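Local atomic coordinates of putative alpha-ketoglutarate-dependent taurine dioxygenase (Burkholderia xenovorans, PDB entry 5HSX), a protein that probably acts as an Fe(2+)- and 2-oxoglutarate-dependent dioxygenase of the TauD/TfdA family. Residues Ile29-His34 and Leu55-Val60; Glu81-His86 and Arg290-Gly295; Gly147-Trp152 and Arg255-Ala260; Arg174-Phe179 and Ser227-Ser232. All coordinates share one frame; numbering follows the deposited sequence.

Interaction 1 (Ile29-His34 and Leu55-Val60); sequences IGAEIH and LKWRVV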
# COMPACT_ATOMS: atom_id res chain seq x y z
N ILE B 29 -6.91 5.27 9.35
CA ILE B 29 -7.22 6.14 8.22
C ILE B 29 -8.17 5.45 7.26
O ILE B 29 -8.01 4.28 6.91
CB ILE B 29 -5.93 6.63 7.51
CG1 ILE B 29 -6.30 7.59 6.38
CG2 ILE B 29 -5.09 5.44 6.99
CD1 ILE B 29 -5.10 8.35 5.83
N GLY B 30 -9.16 6.21 6.80
CA GLY B 30 -10.05 5.78 5.74
C GLY B 30 -11.34 5.21 6.27
O GLY B 30 -11.32 4.38 7.18
N ALA B 31 -12.47 5.63 5.70
CA ALA B 31 -13.76 5.07 6.08
C ALA B 31 -14.73 5.23 4.91
O ALA B 31 -14.71 6.24 4.21
CB ALA B 31 -14.33 5.76 7.33
N GLU B 32 -15.57 4.22 4.72
CA GLU B 32 -16.67 4.32 3.77
C GLU B 32 -17.87 4.94 4.47
O GLU B 32 -18.13 4.66 5.65
CB GLU B 32 -17.06 2.95 3.20
CG GLU B 32 -15.97 2.31 2.37
CD GLU B 32 -16.51 1.23 1.44
OE1 GLU B 32 -17.70 0.89 1.54
OE2 GLU B 32 -15.73 0.73 0.60
N ILE B 33 -18.59 5.79 3.75
CA ILE B 33 -19.86 6.34 4.21
C ILE B 33 -20.96 5.80 3.31
O ILE B 33 -20.84 5.82 2.08
CB ILE B 33 -19.84 7.88 4.19
CG1 ILE B 33 -18.74 8.41 5.12
CG2 ILE B 33 -21.21 8.43 4.59
CD1 ILE B 33 -18.59 9.91 5.12
N HIS B 34 -22.01 5.28 3.93
CA HIS B 34 -23.21 4.86 3.23
C HIS B 34 -24.42 5.55 3.84
O HIS B 34 -24.36 6.08 4.95
CB HIS B 34 -23.37 3.33 3.26
CG HIS B 34 -22.35 2.60 2.44
ND1 HIS B 34 -22.62 2.13 1.17
CD2 HIS B 34 -21.07 2.26 2.70
CE1 HIS B 34 -21.54 1.53 0.69
NE2 HIS B 34 -20.59 1.60 1.60
N LEU B 55 -12.92 14.53 9.43
CA LEU B 55 -11.88 14.95 10.37
C LEU B 55 -11.31 13.77 11.13
O LEU B 55 -10.11 13.72 11.41
CB LEU B 55 -12.44 16.00 11.34
CG LEU B 55 -12.87 17.33 10.72
CD1 LEU B 55 -13.18 18.33 11.82
CD2 LEU B 55 -11.81 17.88 9.77
N LYS B 56 -12.15 12.78 11.43
CA LYS B 56 -11.71 11.65 12.26
C LYS B 56 -10.92 10.62 11.46
O LYS B 56 -9.91 10.09 11.95
CB LYS B 56 -12.92 10.99 12.90
CG LYS B 56 -12.58 9.77 13.75
CD LYS B 56 -13.87 9.20 14.34
CE LYS B 56 -13.62 8.00 15.23
NZ LYS B 56 -14.91 7.51 15.76
N TRP B 57 -11.35 10.32 10.24
CA TRP B 57 -10.75 9.25 9.45
C TRP B 57 -9.85 9.76 8.33
O TRP B 57 -9.25 8.93 7.62
CB TRP B 57 -11.85 8.33 8.91
CG TRP B 57 -12.46 7.52 10.04
CD1 TRP B 57 -13.68 7.70 10.63
CD2 TRP B 57 -11.82 6.45 10.74
NE1 TRP B 57 -13.84 6.78 11.65
CE2 TRP B 57 -12.71 6.00 11.74
CE3 TRP B 57 -10.58 5.80 10.61
CZ2 TRP B 57 -12.41 4.95 12.61
CZ3 TRP B 57 -10.28 4.75 11.47
CH2 TRP B 57 -11.19 4.34 12.46
N ARG B 58 -9.74 11.08 8.15
CA ARG B 58 -8.80 11.75 7.25
C ARG B 58 -9.21 11.69 5.78
O ARG B 58 -8.99 12.65 5.04
CB ARG B 58 -7.38 11.18 7.37
CG ARG B 58 -6.86 10.96 8.77
CD ARG B 58 -7.03 12.18 9.66
NE ARG B 58 -6.62 11.85 11.02
CZ ARG B 58 -6.51 12.72 12.01
NH1 ARG B 58 -6.77 14.01 11.80
NH2 ARG B 58 -6.13 12.31 13.21
N VAL B 59 -9.75 10.55 5.34
CA VAL B 59 -10.31 10.42 4.00
C VAL B 59 -11.55 9.54 4.10
O VAL B 59 -11.52 8.49 4.75
CB VAL B 59 -9.31 9.84 2.97
CG1 VAL B 59 -8.72 8.47 3.43
CG2 VAL B 59 -9.97 9.71 1.60
N VAL B 60 -12.64 9.96 3.48
CA VAL B 60 -13.87 9.18 3.48
C VAL B 60 -14.26 8.89 2.04
O VAL B 60 -13.96 9.66 1.12
CB VAL B 60 -15.01 9.87 4.25
CG1 VAL B 60 -14.63 10.00 5.73
CG2 VAL B 60 -15.34 11.25 3.66
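Ala31 and Val60 form a parallel bridge, while Ala31 also packs on Trp57. The contact closes a beta-alpha-beta crossover: strand 31-34, helix 44-57 and strand 59-62, with both strands in the mixed sheet. Trp57 sits at the end of the helix. Its CG is anti to the carbonyl carbon (chi1 -71°). Ala31 CB lies over one face of the five-membered ring, 3.7 Å from Trp57 CG, as a CH-pi contact. Lys56 CG covers the opposite face, offset toward the rim. Ile29 N sits at the ring edge, in plane.

Trp57 O is gripped twice. Gly30 N comes in on a lone pair at 2.8 Å and nearly straight (165°), and Val59 N adds a weak bond. The next bond is longer: Ala31 N to Val59 O is 3.2 Å.

Arg58 leaves the helix with positive phi. Its CB touches Ile29, and the two side chains cross at about a right angle. Ile29 CG1 is anti to the backbone N (chi1 -177°), which puts it 3.5 Å from Trp57 O and 3.9 Å from Val59 CG1. The guanidinium of Arg58 leads away to a salt bridge with Glu215. Further along, the Ile33 side chain slants across Val60, its CD1 3.7 Å from Val60 CB.

Interaction 2 (Glu81-His86 and Arg290-Gly295); sequences ELTLGH and RTTLVG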
# COMPACT_ATOMS: atom_id res chain seq x y z
N GLU B 81 -15.52 26.70 0.34
CA GLU B 81 -15.47 27.49 -0.89
C GLU B 81 -14.69 26.73 -1.95
O GLU B 81 -13.59 26.23 -1.68
CB GLU B 81 -14.80 28.84 -0.64
CG GLU B 81 -15.65 29.86 0.05
CD GLU B 81 -16.79 30.30 -0.84
OE1 GLU B 81 -17.90 29.76 -0.68
OE2 GLU B 81 -16.56 31.17 -1.70
N LEU B 82 -15.24 26.65 -3.15
CA LEU B 82 -14.58 25.94 -4.24
C LEU B 82 -13.44 26.77 -4.81
O LEU B 82 -13.58 27.98 -5.00
CB LEU B 82 -15.58 25.62 -5.35
CG LEU B 82 -16.57 24.44 -5.24
CD1 LEU B 82 -15.81 23.15 -5.19
CD2 LEU B 82 -17.50 24.57 -4.05
N THR B 83 -12.32 26.12 -5.11
CA THR B 83 -11.30 26.80 -5.90
C THR B 83 -11.78 26.94 -7.34
O THR B 83 -12.57 26.13 -7.84
CB THR B 83 -9.96 26.03 -5.86
OG1 THR B 83 -10.09 24.80 -6.58
CG2 THR B 83 -9.58 25.72 -4.42
N LEU B 84 -11.32 28.00 -8.00
CA LEU B 84 -11.68 28.30 -9.38
C LEU B 84 -10.45 28.12 -10.25
O LEU B 84 -9.39 28.69 -9.96
CB LEU B 84 -12.24 29.72 -9.49
CG LEU B 84 -13.46 29.91 -8.59
CD1 LEU B 84 -13.89 31.36 -8.56
CD2 LEU B 84 -14.61 29.03 -9.05
N GLY B 85 -10.59 27.33 -11.31
CA GLY B 85 -9.49 26.58 -11.89
C GLY B 85 -8.51 27.35 -12.75
O GLY B 85 -8.30 28.56 -12.59
N HIS B 86 -7.87 26.61 -13.67
CA HIS B 86 -6.81 27.00 -14.58
C HIS B 86 -7.34 27.03 -16.01
O HIS B 86 -8.12 26.15 -16.40
CB HIS B 86 -5.62 26.04 -14.49
CG HIS B 86 -4.40 26.51 -15.22
ND1 HIS B 86 -4.16 26.21 -16.54
CD2 HIS B 86 -3.35 27.26 -14.81
CE1 HIS B 86 -3.02 26.76 -16.92
NE2 HIS B 86 -2.51 27.40 -15.89
N ARG B 290 -12.32 16.34 -10.23
CA ARG B 290 -11.94 16.77 -8.90
C ARG B 290 -12.42 18.19 -8.66
O ARG B 290 -12.36 19.04 -9.56
CB ARG B 290 -10.42 16.68 -8.66
CG ARG B 290 -9.99 17.27 -7.32
CD ARG B 290 -8.52 17.06 -6.95
NE ARG B 290 -7.59 17.20 -8.06
CZ ARG B 290 -7.16 18.35 -8.56
NH1 ARG B 290 -7.58 19.51 -8.08
NH2 ARG B 290 -6.29 18.36 -9.57
N THR B 291 -12.90 18.44 -7.46
CA THR B 291 -13.07 19.79 -6.95
C THR B 291 -12.18 19.93 -5.73
O THR B 291 -11.82 18.92 -5.10
CB THR B 291 -14.52 20.08 -6.56
OG1 THR B 291 -14.94 19.12 -5.58
CG2 THR B 291 -15.44 19.98 -7.79
N THR B 292 -11.77 21.15 -5.40
CA THR B 292 -11.01 21.33 -4.17
C THR B 292 -11.52 22.57 -3.45
O THR B 292 -12.10 23.48 -4.05
CB THR B 292 -9.48 21.41 -4.39
OG1 THR B 292 -9.07 22.72 -4.77
CG2 THR B 292 -9.01 20.43 -5.48
N LEU B 293 -11.32 22.57 -2.14
CA LEU B 293 -11.86 23.59 -1.25
C LEU B 293 -10.74 24.49 -0.76
O LEU B 293 -9.68 24.00 -0.34
CB LEU B 293 -12.59 22.94 -0.08
CG LEU B 293 -13.72 21.97 -0.45
CD1 LEU B 293 -14.38 21.41 0.80
CD2 LEU B 293 -14.75 22.64 -1.35
N VAL B 294 -10.98 25.81 -0.80
CA VAL B 294 -9.98 26.81 -0.43
C VAL B 294 -9.60 26.65 1.03
O VAL B 294 -10.47 26.58 1.91
CB VAL B 294 -10.53 28.21 -0.72
CG1 VAL B 294 -9.56 29.31 -0.26
CG2 VAL B 294 -10.86 28.36 -2.22
N GLY B 295 -8.30 26.62 1.31
CA GLY B 295 -7.79 26.47 2.66
C GLY B 295 -7.17 27.76 3.17
O GLY B 295 -7.01 28.75 2.45
O HOH W 1 -13.17 26.08 2.07
O HOH W 2 -12.69 23.27 -7.18
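Thr83 N approaches Thr292 O at 2.9 Å, tilted 24° out of the plane of that carbonyl. The guanidinium of Arg290 has Thr292 CG2 at its edge, in plane, a neighbour within the same strand segment. Its NH1 bonds to Val320 O of the C-terminal helix. Glu81 O is met by Val294 N nearly in line with its C=O bond, at 2.8 Å. These two backbone bonds make a single bridge between Leu82 and Leu293.

Among the side chains, the two threonine hydroxyls, Thr83 OG1 and Thr292 OG1, meet at 2.9 Å and share a hydrogen bond. In both, OG1 stands between the backbone N and the carbonyl carbon (chi1 69° in Thr83), and the side chains cross at a slant. Thr83 OG1 also bonds to Tyr99 OH. Leu82 CD1 rests 3.6 Å from Thr291 CB and 4.0 Å from Leu293 CD2. Water 1 joins Glu81 N to Val294 O. Water 2 accepts from Thr292 N and lies close to Thr83 O.

The contact fastens the loop after helix 69-77 to strand 287-293, in the larger sheet of the cupin-like double-stranded beta-helix.

Interaction 3 (Gly147-Trp152 and Arg255-Ala260); sequences GGDTQW and RFKWQA. With EDO (1,2-ethanediol), chain O.
Thr150 and Phe256 are an antiparallel hydrogen-bonded pair, with Phe256 N to Thr150 O at 2.8 Å and Thr150 N to Phe256 O at 3.1 Å, while Gln151 and Arg255 are the neighbouring non-hydrogen-bonded pair.

On the Gln151 and Arg255 face, Arg255 meets Asp149 in a salt bridge. CG of Arg255 is anti to the backbone N (chi1 -179°), and the chain runs extended from CG to NE. NE gives its hydrogen to the anti lone pair of Asp149 OD2 at 2.9 Å, close to the guanidinium plane. NH2 adds a weak bond to the same oxygen. The carboxylate and guanidinium planes are 77° apart. A 1,2-ethanediol molecule, probably from the crystallisation liquor, puts C2 over the centre of the guanidinium, 3.6 Å from Arg255 CZ. Gln151 NE2 bonds to its O2.

Strand 253-256 is the outermost strand, within this chain, of the smaller, four-stranded sheet of the double-stranded beta-helix, and 150-154 is next to it. The second subunit packs here: its Leu25 touches Asp149 and Lys257, and its Thr253 O takes a weak bond from Arg255 NH1.

On the other face, Trp258 NE1 reaches Thr150 OG1 in the indole plane, at 2.8 Å and 165°. That hydroxyl also bonds to a glycerol, likewise probably from the liquor. Phe256 CE2 sits over the centre of the Trp258 ring. The edge of Trp152 meets Phe256, CZ3 to CB, at 3.8 Å. Water 3 accepts from Trp258 N and lies in bonding reach of Asp149 OD1, while Lys257 NZ bonds to Pro145 O.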
# COMPACT_ATOMS: atom_id res chain seq x y z
N GLY B 147 -6.35 -1.97 -11.73
CA GLY B 147 -5.35 -0.94 -11.86
C GLY B 147 -5.89 0.41 -11.42
O GLY B 147 -7.09 0.65 -11.36
N GLY B 148 -4.97 1.31 -11.08
CA GLY B 148 -5.34 2.68 -10.79
C GLY B 148 -5.73 2.98 -9.36
O GLY B 148 -6.39 4.00 -9.13
N ASP B 149 -5.37 2.13 -8.40
CA ASP B 149 -5.71 2.39 -7.00
C ASP B 149 -5.00 3.65 -6.50
O ASP B 149 -3.91 4.00 -6.97
CB ASP B 149 -5.31 1.20 -6.11
CG ASP B 149 -6.12 -0.07 -6.38
OD1 ASP B 149 -6.99 -0.10 -7.28
OD2 ASP B 149 -5.84 -1.07 -5.68
N THR B 150 -5.62 4.32 -5.53
CA THR B 150 -5.05 5.49 -4.87
C THR B 150 -4.76 5.14 -3.42
O THR B 150 -5.47 4.33 -2.80
CB THR B 150 -6.02 6.69 -4.94
OG1 THR B 150 -6.41 6.92 -6.30
CG2 THR B 150 -5.36 7.96 -4.39
N GLN B 151 -3.71 5.74 -2.86
CA GLN B 151 -3.39 5.55 -1.45
C GLN B 151 -3.29 6.89 -0.74
O GLN B 151 -2.92 7.91 -1.33
CB GLN B 151 -2.08 4.78 -1.25
CG GLN B 151 -2.02 3.45 -2.01
CD GLN B 151 -0.91 2.55 -1.51
OE1 GLN B 151 -0.74 2.38 -0.31
NE2 GLN B 151 -0.16 1.95 -2.44
N TRP B 152 -3.60 6.86 0.55
CA TRP B 152 -3.44 8.01 1.43
C TRP B 152 -2.64 7.60 2.66
O TRP B 152 -2.67 6.44 3.09
CB TRP B 152 -4.81 8.58 1.90
CG TRP B 152 -5.59 9.32 0.85
CD1 TRP B 152 -5.72 10.68 0.72
CD2 TRP B 152 -6.38 8.75 -0.19
NE1 TRP B 152 -6.52 10.98 -0.35
CE2 TRP B 152 -6.95 9.81 -0.93
CE3 TRP B 152 -6.67 7.43 -0.58
CZ2 TRP B 152 -7.78 9.60 -2.03
CZ3 TRP B 152 -7.49 7.23 -1.68
CH2 TRP B 152 -8.04 8.30 -2.39
N ARG B 255 -5.42 2.00 1.13
CA ARG B 255 -5.48 1.86 -0.32
C ARG B 255 -6.94 1.73 -0.76
O ARG B 255 -7.73 1.07 -0.09
CB ARG B 255 -4.66 0.64 -0.77
CG ARG B 255 -4.61 0.39 -2.28
CD ARG B 255 -3.55 -0.65 -2.57
NE ARG B 255 -3.53 -1.03 -3.97
CZ ARG B 255 -2.54 -1.72 -4.54
NH1 ARG B 255 -1.48 -2.06 -3.83
NH2 ARG B 255 -2.61 -2.04 -5.84
N PHE B 256 -7.28 2.37 -1.88
CA PHE B 256 -8.66 2.44 -2.37
C PHE B 256 -8.70 1.95 -3.81
O PHE B 256 -7.99 2.49 -4.66
CB PHE B 256 -9.18 3.88 -2.28
CG PHE B 256 -10.64 4.04 -2.63
CD1 PHE B 256 -11.63 3.54 -1.80
CD2 PHE B 256 -11.02 4.74 -3.76
CE1 PHE B 256 -12.97 3.71 -2.11
CE2 PHE B 256 -12.36 4.92 -4.07
CZ PHE B 256 -13.34 4.41 -3.24
N LYS B 257 -9.53 0.96 -4.08
CA LYS B 257 -9.75 0.49 -5.44
C LYS B 257 -11.02 1.14 -5.96
O LYS B 257 -12.11 0.93 -5.40
CB LYS B 257 -9.84 -1.03 -5.51
CG LYS B 257 -10.10 -1.52 -6.93
CD LYS B 257 -9.96 -3.02 -7.04
CE LYS B 257 -10.03 -3.49 -8.50
NZ LYS B 257 -11.34 -3.20 -9.16
N TRP B 258 -10.88 1.94 -7.01
CA TRP B 258 -11.98 2.71 -7.56
C TRP B 258 -12.99 1.83 -8.28
O TRP B 258 -12.67 0.77 -8.82
CB TRP B 258 -11.46 3.77 -8.53
CG TRP B 258 -10.69 4.83 -7.85
CD1 TRP B 258 -9.37 4.81 -7.53
CD2 TRP B 258 -11.21 6.08 -7.37
NE1 TRP B 258 -9.02 5.98 -6.88
CE2 TRP B 258 -10.13 6.77 -6.78
CE3 TRP B 258 -12.47 6.68 -7.39
CZ2 TRP B 258 -10.28 8.03 -6.21
CZ3 TRP B 258 -12.62 7.94 -6.83
CH2 TRP B 258 -11.53 8.60 -6.24
N GLN B 259 -14.24 2.29 -8.27
CA GLN B 259 -15.28 1.82 -9.17
C GLN B 259 -15.96 3.04 -9.76
O GLN B 259 -15.88 4.14 -9.20
CB GLN B 259 -16.30 0.92 -8.46
CG GLN B 259 -15.71 -0.33 -7.82
CD GLN B 259 -16.75 -1.12 -7.05
OE1 GLN B 259 -17.87 -1.31 -7.53
NE2 GLN B 259 -16.40 -1.56 -5.85
N ALA B 260 -16.64 2.85 -10.88
CA ALA B 260 -17.48 3.91 -11.41
C ALA B 260 -18.47 4.36 -10.34
O ALA B 260 -19.05 3.53 -9.63
CB ALA B 260 -18.24 3.44 -12.66
C1 EDO O . -0.51 0.85 -7.13
O1 EDO O . -0.51 1.89 -8.11
C2 EDO O . -1.12 1.36 -5.82
O2 EDO O . -0.32 2.43 -5.30
O HOH W 3 -8.67 1.53 -8.71
O HOH W 4 -3.86 -0.68 -8.40

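Interaction 4 (Arg174-Phe179 and Ser227-Ser232); sequences RGIHRF and SIVGVS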
# COMPACT_ATOMS: atom_id res chain seq x y z
N ARG B 174 11.17 24.63 9.80
CA ARG B 174 10.44 25.15 8.65
C ARG B 174 11.00 24.53 7.37
O ARG B 174 12.18 24.15 7.32
CB ARG B 174 10.55 26.67 8.56
CG ARG B 174 10.32 27.36 9.89
CD ARG B 174 8.85 27.58 10.12
NE ARG B 174 8.34 28.66 9.28
CZ ARG B 174 7.08 29.06 9.26
NH1 ARG B 174 6.18 28.47 10.04
NH2 ARG B 174 6.71 30.05 8.46
N GLY B 175 10.16 24.44 6.35
CA GLY B 175 10.55 23.81 5.10
C GLY B 175 10.14 24.63 3.90
O GLY B 175 9.09 25.28 3.89
N ILE B 176 10.97 24.57 2.86
CA ILE B 176 10.70 25.26 1.60
C ILE B 176 10.01 24.29 0.65
O ILE B 176 10.58 23.24 0.32
CB ILE B 176 11.98 25.82 0.98
CG1 ILE B 176 12.70 26.75 1.96
CG2 ILE B 176 11.66 26.51 -0.36
CD1 ILE B 176 11.89 27.98 2.38
N HIS B 177 8.82 24.64 0.19
CA HIS B 177 8.09 23.87 -0.82
C HIS B 177 8.14 24.62 -2.15
O HIS B 177 7.94 25.84 -2.19
CB HIS B 177 6.62 23.66 -0.41
CG HIS B 177 6.44 22.93 0.89
ND1 HIS B 177 5.64 21.81 1.00
CD2 HIS B 177 6.94 23.16 2.13
CE1 HIS B 177 5.65 21.38 2.25
NE2 HIS B 177 6.43 22.18 2.95
N ARG B 178 8.41 23.88 -3.23
CA ARG B 178 8.56 24.47 -4.56
C ARG B 178 7.76 23.67 -5.58
O ARG B 178 7.65 22.45 -5.48
CB ARG B 178 10.03 24.50 -5.02
CG ARG B 178 10.97 25.31 -4.15
CD ARG B 178 12.41 25.24 -4.67
NE ARG B 178 13.36 25.77 -3.70
CZ ARG B 178 13.70 27.05 -3.62
NH1 ARG B 178 13.18 27.93 -4.46
NH2 ARG B 178 14.58 27.45 -2.71
N PHE B 179 7.24 24.38 -6.57
CA PHE B 179 6.61 23.76 -7.72
C PHE B 179 6.88 24.61 -8.94
O PHE B 179 6.78 25.84 -8.88
CB PHE B 179 5.10 23.57 -7.53
CG PHE B 179 4.40 23.07 -8.75
CD1 PHE B 179 3.59 23.91 -9.50
CD2 PHE B 179 4.55 21.75 -9.16
CE1 PHE B 179 2.94 23.45 -10.64
CE2 PHE B 179 3.90 21.28 -10.29
CZ PHE B 179 3.10 22.13 -11.03
N SER B 227 13.63 21.46 1.07
CA SER B 227 14.71 21.66 2.02
C SER B 227 14.15 22.13 3.35
O SER B 227 13.06 22.70 3.43
CB SER B 227 15.73 22.67 1.49
OG SER B 227 15.11 23.94 1.30
N ILE B 228 14.94 21.92 4.40
CA ILE B 228 14.63 22.39 5.74
C ILE B 228 15.42 23.67 5.98
O ILE B 228 16.63 23.71 5.75
CB ILE B 228 14.98 21.31 6.79
CG1 ILE B 228 14.09 20.08 6.59
CG2 ILE B 228 14.86 21.87 8.23
CD1 ILE B 228 14.44 18.88 7.50
N VAL B 229 14.73 24.72 6.44
CA VAL B 229 15.37 26.02 6.62
C VAL B 229 16.37 25.96 7.76
O VAL B 229 16.10 25.40 8.82
CB VAL B 229 14.30 27.10 6.88
CG1 VAL B 229 14.96 28.44 7.18
CG2 VAL B 229 13.38 27.22 5.67
N GLY B 230 17.56 26.53 7.53
CA GLY B 230 18.50 26.79 8.61
C GLY B 230 19.40 25.63 8.99
O GLY B 230 20.12 25.74 9.99
N VAL B 231 19.37 24.53 8.24
CA VAL B 231 20.30 23.42 8.43
C VAL B 231 21.10 23.26 7.14
O VAL B 231 20.79 23.85 6.11
CB VAL B 231 19.57 22.11 8.81
CG1 VAL B 231 18.69 22.32 10.06
CG2 VAL B 231 18.73 21.58 7.66
N SER B 232 22.17 22.46 7.22
CA SER B 232 23.02 22.29 6.05
C SER B 232 22.32 21.45 4.99
O SER B 232 21.36 20.73 5.28
CB SER B 232 24.35 21.65 6.45
OG SER B 232 24.21 20.24 6.60
O HOH W 5 13.86 25.61 10.27
O HOH W 6 15.04 24.70 -1.36
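Val229 N and Ile176 N carry the two backbone bonds of this antiparallel pairing. Val229 N reaches Arg174 O at 2.8 Å, tilted 33° from the carbonyl plane. Ile176 N reaches Ser227 O at 2.9 Å. Between them Gly175 and Ile228 form the non-hydrogen-bonded pair, their CA atoms 4.4 Å apart. Strand 174-179 pairs in this way with strand 225-228 in a curled or branched antiparallel sheet.

Side chains meet on the face of Ile176 and Ser227. Ile176 CD1 touches Val229 CG2 at 3.7 Å, the two side chains crossing at about a right angle. CG1 of Ile176 is anti to the carbonyl carbon (chi1 -56°) and also lies 3.8 Å from Ser227 OG. Ile176 CG2 packs under one face of the Arg178 guanidinium, near its rim.

Two waters widen the contact. Water 5 accepts from Arg174 N and donates to Val229 O. Water 6 sits at the edge of the Arg178 guanidinium, in plane, and bonds to both Arg178 NE and Ser227 OG.

Further out, a type II turn from Ile228 to Val231 leads to Ser232, the N-cap of helix 233-247. Arg174 bends away to a salt bridge with Glu203 and hydrogen bonds to the carbonyls of Thr304 and Gln305.

The main-chain bonds therefore set the pairing. Arg178 and Ser227 meet through water and not directly, and buried Ser227 N is left without a partner in the model.

How the interactions relate
Interactions 1 and 3 touch. Trp152 of interaction 3 packs on both Ile29 (CD1 to Trp152 CB, 3.9 Å) and Val59 (CG2 to Trp152 CE2, 3.9 Å), and so bridges the two sheets of the core. Its ring also meets His273, which binds the sodium ion with His123, Asp125 and Asn323; iron would be the expected metal. The side chain of Thr292 in interaction 2 is about 8 Å from the sodium, and that of Val59 about 12 Å. Interaction 4 is far from interactions 1 and 3 (centres 31 Å), but its nearest atoms are about 8 Å from interaction 2, and Phe179 touches Asn323. Along the chain, interaction 4 is nested within interaction 3, and interaction 3 within interaction 2.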